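Local coordinates for putative membrane protein (Corynebacterium diphtheriae NCTC 13129, PDB 3C8I) that is of unknown function but is a putative membrane protein of the DUF3239 family, seen here as its C-terminal part without the N-terminal region, at residues B[27-32]-B[63-68]; B[21-26]-B[126-131]. All blocks are in the same frame, centred on the assembly; numbering follows the deposited sequence.

Interaction 1 of 2, residues B[27-32]-B[63-68]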
ATOM      1  N   ARG B  27      10.898 -16.385   6.197  1.00 40.56           N
ATOM      2  CA  ARG B  27      10.923 -15.512   5.026  1.00 40.78           C
ATOM      3  C   ARG B  27      11.152 -14.024   5.327  1.00 40.01           C
ATOM      4  O   ARG B  27      11.420 -13.256   4.402  1.00 39.82           O
ATOM      5  CB  ARG B  27       9.622 -15.658   4.234  1.00 41.54           C
ATOM      6  CG  ARG B  27       9.383 -17.079   3.744  1.00 42.90           C
ATOM      7  CD  ARG B  27       8.827 -17.096   2.321  1.00 43.75           C
ATOM      8  NE  ARG B  27       8.705 -18.473   1.859  1.00 45.69           N
ATOM      9  CZ  ARG B  27       7.773 -19.322   2.278  1.00 47.37           C
ATOM     10  NH1 ARG B  27       6.851 -18.934   3.169  1.00 49.00           N
ATOM     11  NH2 ARG B  27       7.754 -20.568   1.803  1.00 48.41           N
ATOM     12  N   ASP B  28      11.016 -13.617   6.591  1.00 38.74           N
ATOM     13  CA  ASP B  28      11.166 -12.212   6.942  1.00 38.27           C
ATOM     14  C   ASP B  28      11.403 -11.983   8.437  1.00 36.67           C
ATOM     15  O   ASP B  28      11.450 -12.920   9.224  1.00 36.22           O
ATOM     16  CB  ASP B  28       9.966 -11.392   6.435  1.00 38.95           C
ATOM     17  CG  ASP B  28       8.706 -11.616   7.243  1.00 42.05           C
ATOM     18  OD1 ASP B  28       8.460 -12.755   7.672  1.00 43.09           O
ATOM     19  OD2 ASP B  28       7.947 -10.630   7.435  1.00 49.36           O
ATOM     20  N   MET B  29      11.609 -10.719   8.788  1.00 34.87           N
ATOM     21  CA  MET B  29      11.754 -10.287  10.155  1.00 34.73           C
ATOM     22  C   MET B  29      10.822  -9.117  10.448  1.00 33.97           C
ATOM     23  O   MET B  29      10.369  -8.414   9.542  1.00 34.54           O
ATOM     24  CB  MET B  29      13.214  -9.900  10.451  1.00 34.57           C
ATOM     25  CG  MET B  29      13.761  -8.629   9.794  1.00 35.82           C
ATOM     26  SD  MET B  29      15.617  -8.648   9.731  1.00 35.69           S
ATOM     27  CE  MET B  29      15.938  -8.977   7.997  1.00 36.40           C
ATOM     28  N   VAL B  30      10.546  -8.905  11.722  1.00 32.96           N
ATOM     29  CA  VAL B  30       9.741  -7.773  12.148  1.00 32.62           C
ATOM     30  C   VAL B  30      10.633  -6.865  12.961  1.00 31.39           C
ATOM     31  O   VAL B  30      11.292  -7.301  13.898  1.00 30.78           O
ATOM     32  CB  VAL B  30       8.488  -8.195  12.975  1.00 32.61           C
ATOM     33  CG1 VAL B  30       7.743  -6.962  13.536  1.00 33.12           C
ATOM     34  CG2 VAL B  30       7.539  -9.010  12.133  1.00 33.50           C
ATOM     35  N   VAL B  31      10.689  -5.602  12.558  1.00 30.66           N
ATOM     36  CA  VAL B  31      11.457  -4.610  13.258  1.00 30.26           C
ATOM     37  C   VAL B  31      10.471  -3.706  14.001  1.00 29.57           C
ATOM     38  O   VAL B  31       9.352  -3.460  13.533  1.00 29.04           O
ATOM     39  CB  VAL B  31      12.399  -3.855  12.291  1.00 31.28           C
ATOM     40  CG1 VAL B  31      13.256  -2.862  13.032  1.00 34.81           C
ATOM     41  CG2 VAL B  31      13.303  -4.844  11.541  1.00 31.52           C
ATOM     42  N   MET B  32      10.871  -3.263  15.187  1.00 29.30           N
ATOM     43  CA  MET B  32      10.105  -2.300  15.988  1.00 28.44           C
ATOM     44  C   MET B  32      10.960  -1.059  16.112  1.00 27.42           C
ATOM     45  O   MET B  32      12.150  -1.173  16.396  1.00 27.18           O
ATOM     46  CB  MET B  32       9.818  -2.869  17.390  1.00 28.91           C
ATOM     47  CG  MET B  32       8.969  -1.950  18.322  1.00 29.71           C
ATOM     48  SD  MET B  32       8.681  -2.626  20.017  1.00 25.11           S
ATOM     49  CE  MET B  32       7.658  -3.962  19.553  1.00 28.63           C
ATOM     50  N   ASP B  63      24.038 -14.806  12.056  1.00 45.85           N
ATOM     51  CA  ASP B  63      24.273 -14.654  13.498  1.00 45.48           C
ATOM     52  C   ASP B  63      23.742 -13.302  14.008  1.00 45.02           C
ATOM     53  O   ASP B  63      23.477 -13.159  15.202  1.00 45.34           O
ATOM     54  CB  ASP B  63      25.776 -14.793  13.821  1.00 46.03           C
ATOM     55  CG  ASP B  63      26.075 -15.890  14.843  1.00 47.51           C
ATOM     56  OD1 ASP B  63      25.151 -16.409  15.528  1.00 48.88           O
ATOM     57  OD2 ASP B  63      27.273 -16.239  14.958  1.00 50.14           O
ATOM     58  N   THR B  64      23.599 -12.317  13.116  1.00 43.90           N
ATOM     59  CA  THR B  64      23.029 -11.027  13.506  1.00 43.12           C
ATOM     60  C   THR B  64      21.540 -10.951  13.188  1.00 41.99           C
ATOM     61  O   THR B  64      20.887  -9.986  13.563  1.00 41.89           O
ATOM     62  CB  THR B  64      23.747  -9.834  12.836  1.00 43.06           C
ATOM     63  OG1 THR B  64      23.683  -9.966  11.410  1.00 43.15           O
ATOM     64  CG2 THR B  64      25.195  -9.753  13.290  1.00 43.76           C
ATOM     65  N   ARG B  65      21.006 -11.960  12.502  1.00 41.12           N
ATOM     66  CA  ARG B  65      19.562 -12.026  12.232  1.00 40.45           C
ATOM     67  C   ARG B  65      18.847 -12.638  13.431  1.00 39.51           C
ATOM     68  O   ARG B  65      18.375 -13.788  13.393  1.00 38.86           O
ATOM     69  CB  ARG B  65      19.291 -12.823  10.961  1.00 40.79           C
ATOM     70  CG  ARG B  65      17.877 -12.674  10.436  1.00 41.17           C
ATOM     71  CD  ARG B  65      17.750 -13.257   9.041  1.00 41.94           C
ATOM     72  NE  ARG B  65      16.377 -13.158   8.568  1.00 43.06           N
ATOM     73  CZ  ARG B  65      15.430 -14.077   8.756  1.00 43.32           C
ATOM     74  NH1 ARG B  65      15.680 -15.215   9.382  1.00 44.60           N
ATOM     75  NH2 ARG B  65      14.215 -13.854   8.289  1.00 44.50           N
ATOM     76  N   LYS B  66      18.774 -11.844  14.498  1.00 37.98           N
ATOM     77  CA  LYS B  66      18.346 -12.319  15.802  1.00 37.28           C
ATOM     78  C   LYS B  66      17.490 -11.283  16.463  1.00 35.43           C
ATOM     79  O   LYS B  66      17.735 -10.100  16.306  1.00 33.70           O
ATOM     80  CB  LYS B  66      19.561 -12.523  16.723  1.00 37.45           C
ATOM     81  CG  LYS B  66      20.400 -13.729  16.424  1.00 39.00           C
ATOM     82  CD  LYS B  66      21.453 -13.901  17.517  1.00 39.36           C
ATOM     83  CE  LYS B  66      22.327 -15.125  17.303  1.00 40.69           C
ATOM     84  NZ  LYS B  66      23.707 -14.902  17.870  1.00 42.44           N
ATOM     85  N   VAL B  67      16.539 -11.747  17.263  1.00 34.16           N
ATOM     86  CA  VAL B  67      15.719 -10.870  18.083  1.00 33.93           C
ATOM     87  C   VAL B  67      16.638 -10.056  18.989  1.00 33.23           C
ATOM     88  O   VAL B  67      17.519 -10.623  19.655  1.00 33.23           O
ATOM     89  CB  VAL B  67      14.709 -11.671  18.916  1.00 33.90           C
ATOM     90  CG1 VAL B  67      13.960 -10.766  19.879  1.00 34.20           C
ATOM     91  CG2 VAL B  67      13.726 -12.420  18.000  1.00 34.22           C
ATOM     92  N   GLY B  68      16.483  -8.732  18.961  1.00 32.06           N
ATOM     93  CA  GLY B  68      17.302  -7.821  19.771  1.00 31.59           C
ATOM     94  C   GLY B  68      18.413  -7.082  19.041  1.00 30.53           C
ATOM     95  O   GLY B  68      18.956  -6.118  19.572  1.00 29.76           O
TER
HETATM   96  O   HOH W   1      14.302 -12.268   5.863  1.00 54.44           O
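At the turn of the beta-hairpin formed by strands 16-24 and 29-36, Arg65 reaches across from a loop to the backbone of Asp28 and to Met29. The loop runs between strands 47-54 and 70-80, and Arg65 sits at the centre of an inverse gamma turn in it, closed by a weak bond from Lys66 N to Thr64 O of 3.0 Å. With CG anti to the backbone N (chi1 -167°) and the chain extended on to NE, the guanidinium is carried up to the hairpin. Its NH2 does the touching. It comes within 3.1 Å of Asp28 O, but the angle is too poor for a hydrogen bond, and the carbonyl lies obliquely to the guanidinium plane. Asp28 N lies in that plane, at the edge. The proper bonds of NH2 are to Asn25 O, on the same turn, and to a water whose oxygen accepts from Arg65 NH2 at 2.9 Å and donates weakly to Arg27 O at 3.4 Å. Met29 leaves the strand with its CB facing the loop, and its CE lies 4.2 Å from Arg65 NE, while Val24 packs against the arginine as well. Asp28 sets off away from the loop at CB, and its OD1 ends 5.9 Å from Arg65 NH2, too far for a salt bridge. Arg27 also starts away from the loop, and its guanidinium pairs with Glu23 of the second subunit. Overall this is an antiparallel beta-hairpin whose connecting turn is gripped directly at Asn25 O, and weakly through water at Arg27 O, by a sequence-distant arginine.

Interaction 2 of 2, residues B[21-26]-B[126-131]; sequences IAEVNP and NKLDQV
Leu128 meets Ala22 and Glu23 where strand 16-24 carries a classic beta bulge: both of these residues face Val30 of the neighbouring strand, and both have CB turned toward segment 126-131. From Leu128 CB the chain leaves with CG anti to the backbone N (chi1 178°), and CB and CG span the gap so that the two methyls make the contact. CD1 packs on Ala22 CB at 4.1 Å. CD2 lies against the bulge, 3.8 Å from Ala22 O and 3.7 Å from Glu23 CB, and it also lies 3.9 Å from Glu23 OE1. The Leu128 and Glu23 side chains cross at about a right angle. Val30 and Thr51 also touch Leu128, which therefore packs between the first turn of the helix and the sheet. The carboxylate of Glu23 is well occupied: OE2 forms a salt bridge with Arg132, which also pairs with Asp129, and OE1 pairs with Arg27 of the second subunit. Arg132 probably offsets the like charges of Glu23 and Asp129. Asn25 ND2 completes the set with a bond of 2.8 Å to Glu23 OE2, arriving on its anti side, 28° out of the carboxylate plane, and nearly straight at 162°.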
ATOM      1  N   ILE B  21      15.258  -5.724  15.892  1.00 27.49           N
ATOM      2  CA  ILE B  21      14.584  -6.934  15.428  1.00 28.14           C
ATOM      3  C   ILE B  21      13.767  -7.494  16.587  1.00 28.78           C
ATOM      4  O   ILE B  21      14.312  -7.826  17.652  1.00 27.21           O
ATOM      5  CB  ILE B  21      15.536  -8.012  14.879  1.00 28.23           C
ATOM      6  CG1 ILE B  21      16.423  -7.463  13.749  1.00 29.37           C
ATOM      7  CG2 ILE B  21      14.720  -9.270  14.456  1.00 28.38           C
ATOM      8  CD1 ILE B  21      17.449  -8.492  13.202  1.00 29.60           C
ATOM      9  N   ALA B  22      12.458  -7.592  16.363  1.00 29.61           N
ATOM     10  CA  ALA B  22      11.493  -8.023  17.389  1.00 31.32           C
ATOM     11  C   ALA B  22      11.039  -9.464  17.165  1.00 32.27           C
ATOM     12  O   ALA B  22      10.571 -10.131  18.098  1.00 33.50           O
ATOM     13  CB  ALA B  22      10.280  -7.059  17.398  1.00 30.65           C
ATOM     14  N   GLU B  23      11.174  -9.947  15.935  1.00 33.91           N
ATOM     15  CA  GLU B  23      10.780 -11.296  15.587  1.00 34.72           C
ATOM     16  C   GLU B  23      11.461 -11.732  14.292  1.00 35.24           C
ATOM     17  O   GLU B  23      11.644 -10.927  13.368  1.00 33.50           O
ATOM     18  CB  GLU B  23       9.257 -11.377  15.455  1.00 35.10           C
ATOM     19  CG  GLU B  23       8.768 -12.671  14.799  1.00 36.39           C
ATOM     20  CD  GLU B  23       7.282 -12.692  14.594  1.00 37.20           C
ATOM     21  OE1 GLU B  23       6.580 -12.917  15.596  1.00 42.62           O
ATOM     22  OE2 GLU B  23       6.828 -12.489  13.439  1.00 41.35           O
ATOM     23  N   VAL B  24      11.837 -13.012  14.234  1.00 35.36           N
ATOM     24  CA  VAL B  24      12.515 -13.581  13.076  1.00 36.15           C
ATOM     25  C   VAL B  24      11.774 -14.823  12.596  1.00 37.16           C
ATOM     26  O   VAL B  24      11.454 -15.707  13.394  1.00 37.13           O
ATOM     27  CB  VAL B  24      13.987 -13.914  13.415  1.00 36.94           C
ATOM     28  CG1 VAL B  24      14.635 -14.758  12.311  1.00 37.30           C
ATOM     29  CG2 VAL B  24      14.778 -12.620  13.658  1.00 36.07           C
ATOM     30  N   ASN B  25      11.504 -14.875  11.293  1.00 38.23           N
ATOM     31  CA  ASN B  25      10.713 -15.934  10.658  1.00 38.76           C
ATOM     32  C   ASN B  25      11.504 -16.472   9.458  1.00 39.69           C
ATOM     33  O   ASN B  25      12.512 -15.887   9.080  1.00 39.98           O
ATOM     34  CB  ASN B  25       9.350 -15.371  10.220  1.00 39.16           C
ATOM     35  CG  ASN B  25       8.598 -14.680  11.366  1.00 39.30           C
ATOM     36  OD1 ASN B  25       8.219 -15.318  12.331  1.00 40.14           O
ATOM     37  ND2 ASN B  25       8.390 -13.370  11.253  1.00 41.70           N
ATOM     38  N   PRO B  26      11.082 -17.601   8.866  1.00 40.27           N
ATOM     39  CA  PRO B  26      11.840 -18.081   7.704  1.00 40.30           C
ATOM     40  C   PRO B  26      11.970 -17.089   6.543  1.00 40.65           C
ATOM     41  O   PRO B  26      13.049 -16.955   5.977  1.00 40.82           O
ATOM     42  CB  PRO B  26      11.068 -19.334   7.283  1.00 40.72           C
ATOM     43  CG  PRO B  26      10.410 -19.803   8.537  1.00 40.14           C
ATOM     44  CD  PRO B  26      10.008 -18.543   9.241  1.00 40.62           C
ATOM     45  N   ASN B 126       9.039  -6.720  23.879  1.00 38.78           N
ATOM     46  CA  ASN B 126       8.030  -7.706  24.260  1.00 39.36           C
ATOM     47  C   ASN B 126       6.589  -7.261  24.026  1.00 40.16           C
ATOM     48  O   ASN B 126       5.683  -8.097  24.019  1.00 41.02           O
ATOM     49  CB  ASN B 126       8.256  -8.231  25.714  1.00 39.41           C
ATOM     50  CG  ASN B 126       8.279  -7.119  26.783  1.00 39.18           C
ATOM     51  OD1 ASN B 126       7.574  -6.116  26.686  1.00 39.12           O
ATOM     52  ND2 ASN B 126       9.078  -7.333  27.840  1.00 42.40           N
ATOM     53  N   LYS B 127       6.364  -5.967  23.759  1.00 40.46           N
ATOM     54  CA  LYS B 127       5.012  -5.478  23.416  1.00 40.38           C
ATOM     55  C   LYS B 127       4.629  -5.678  21.948  1.00 40.19           C
ATOM     56  O   LYS B 127       3.588  -5.180  21.524  1.00 39.69           O
ATOM     57  CB  LYS B 127       4.831  -3.997  23.799  1.00 40.71           C
ATOM     58  CG  LYS B 127       4.997  -3.708  25.282  1.00 41.42           C
ATOM     59  CD  LYS B 127       4.375  -2.372  25.688  1.00 41.96           C
ATOM     60  CE  LYS B 127       4.530  -2.071  27.193  1.00 43.94           C
ATOM     61  NZ  LYS B 127       4.588  -3.282  28.112  1.00 47.33           N
ATOM     62  N   LEU B 128       5.437  -6.416  21.184  1.00 40.10           N
ATOM     63  CA  LEU B 128       5.164  -6.681  19.764  1.00 40.40           C
ATOM     64  C   LEU B 128       3.713  -7.042  19.463  1.00 40.81           C
ATOM     65  O   LEU B 128       3.119  -6.560  18.515  1.00 39.85           O
ATOM     66  CB  LEU B 128       6.090  -7.800  19.238  1.00 40.57           C
ATOM     67  CG  LEU B 128       5.948  -8.282  17.781  1.00 40.54           C
ATOM     68  CD1 LEU B 128       6.218  -7.150  16.801  1.00 39.90           C
ATOM     69  CD2 LEU B 128       6.890  -9.480  17.499  1.00 39.95           C
ATOM     70  N   ASP B 129       3.135  -7.931  20.255  1.00 41.70           N
ATOM     71  CA  ASP B 129       1.780  -8.371  19.942  1.00 42.38           C
ATOM     72  C   ASP B 129       0.764  -7.280  20.234  1.00 41.80           C
ATOM     73  O   ASP B 129      -0.134  -7.100  19.452  1.00 41.33           O
ATOM     74  CB  ASP B 129       1.474  -9.703  20.627  1.00 43.51           C
ATOM     75  CG  ASP B 129       2.272 -10.848  20.006  1.00 47.00           C
ATOM     76  OD1 ASP B 129       2.093 -11.091  18.783  1.00 52.09           O
ATOM     77  OD2 ASP B 129       3.098 -11.475  20.713  1.00 52.12           O
ATOM     78  N   GLN B 130       0.939  -6.516  21.315  1.00 41.82           N
ATOM     79  CA  GLN B 130       0.123  -5.316  21.533  1.00 42.34           C
ATOM     80  C   GLN B 130       0.201  -4.356  20.332  1.00 42.08           C
ATOM     81  O   GLN B 130      -0.835  -3.888  19.839  1.00 41.23           O
ATOM     82  CB  GLN B 130       0.543  -4.582  22.805  1.00 42.23           C
ATOM     83  CG  GLN B 130       0.216  -5.298  24.114  1.00 43.89           C
ATOM     84  CD  GLN B 130       0.771  -4.535  25.317  1.00 44.90           C
ATOM     85  OE1 GLN B 130       0.560  -3.318  25.454  1.00 48.58           O
ATOM     86  NE2 GLN B 130       1.500  -5.238  26.179  1.00 47.79           N
ATOM     87  N   VAL B 131       1.419  -4.081  19.845  1.00 41.77           N
ATOM     88  CA  VAL B 131       1.579  -3.166  18.688  1.00 42.25           C
ATOM     89  C   VAL B 131       0.874  -3.710  17.470  1.00 42.69           C
ATOM     90  O   VAL B 131       0.158  -2.985  16.770  1.00 42.45           O
ATOM     91  CB  VAL B 131       3.055  -2.892  18.297  1.00 41.44           C
ATOM     92  CG1 VAL B 131       3.097  -1.904  17.110  1.00 40.70           C
ATOM     93  CG2 VAL B 131       3.818  -2.359  19.469  1.00 39.48           C
TER

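From the N terminus, strand 16-24 turns at 25-28 into strand 29-36, and the two pair directly: Val30 O and Ala22 N, 2.7 Å apart, are a probable hydrogen bond at the bulge. After strand 47-54 the chain comes back in the loop holding 63-68, which closes interaction 1. It then runs into strand 70-80, which lies beside 16-24; Gly68 N and Ile21 O, also 2.7 Å apart, probably mark the start of that pairing. Strand 88-95 and two helices follow before 126-131 closes interaction 2. Interaction 1 is thus nested inside interaction 2, their centres about 9 Å apart, and together they tie one hairpin to a loop and the last helix, 128-132.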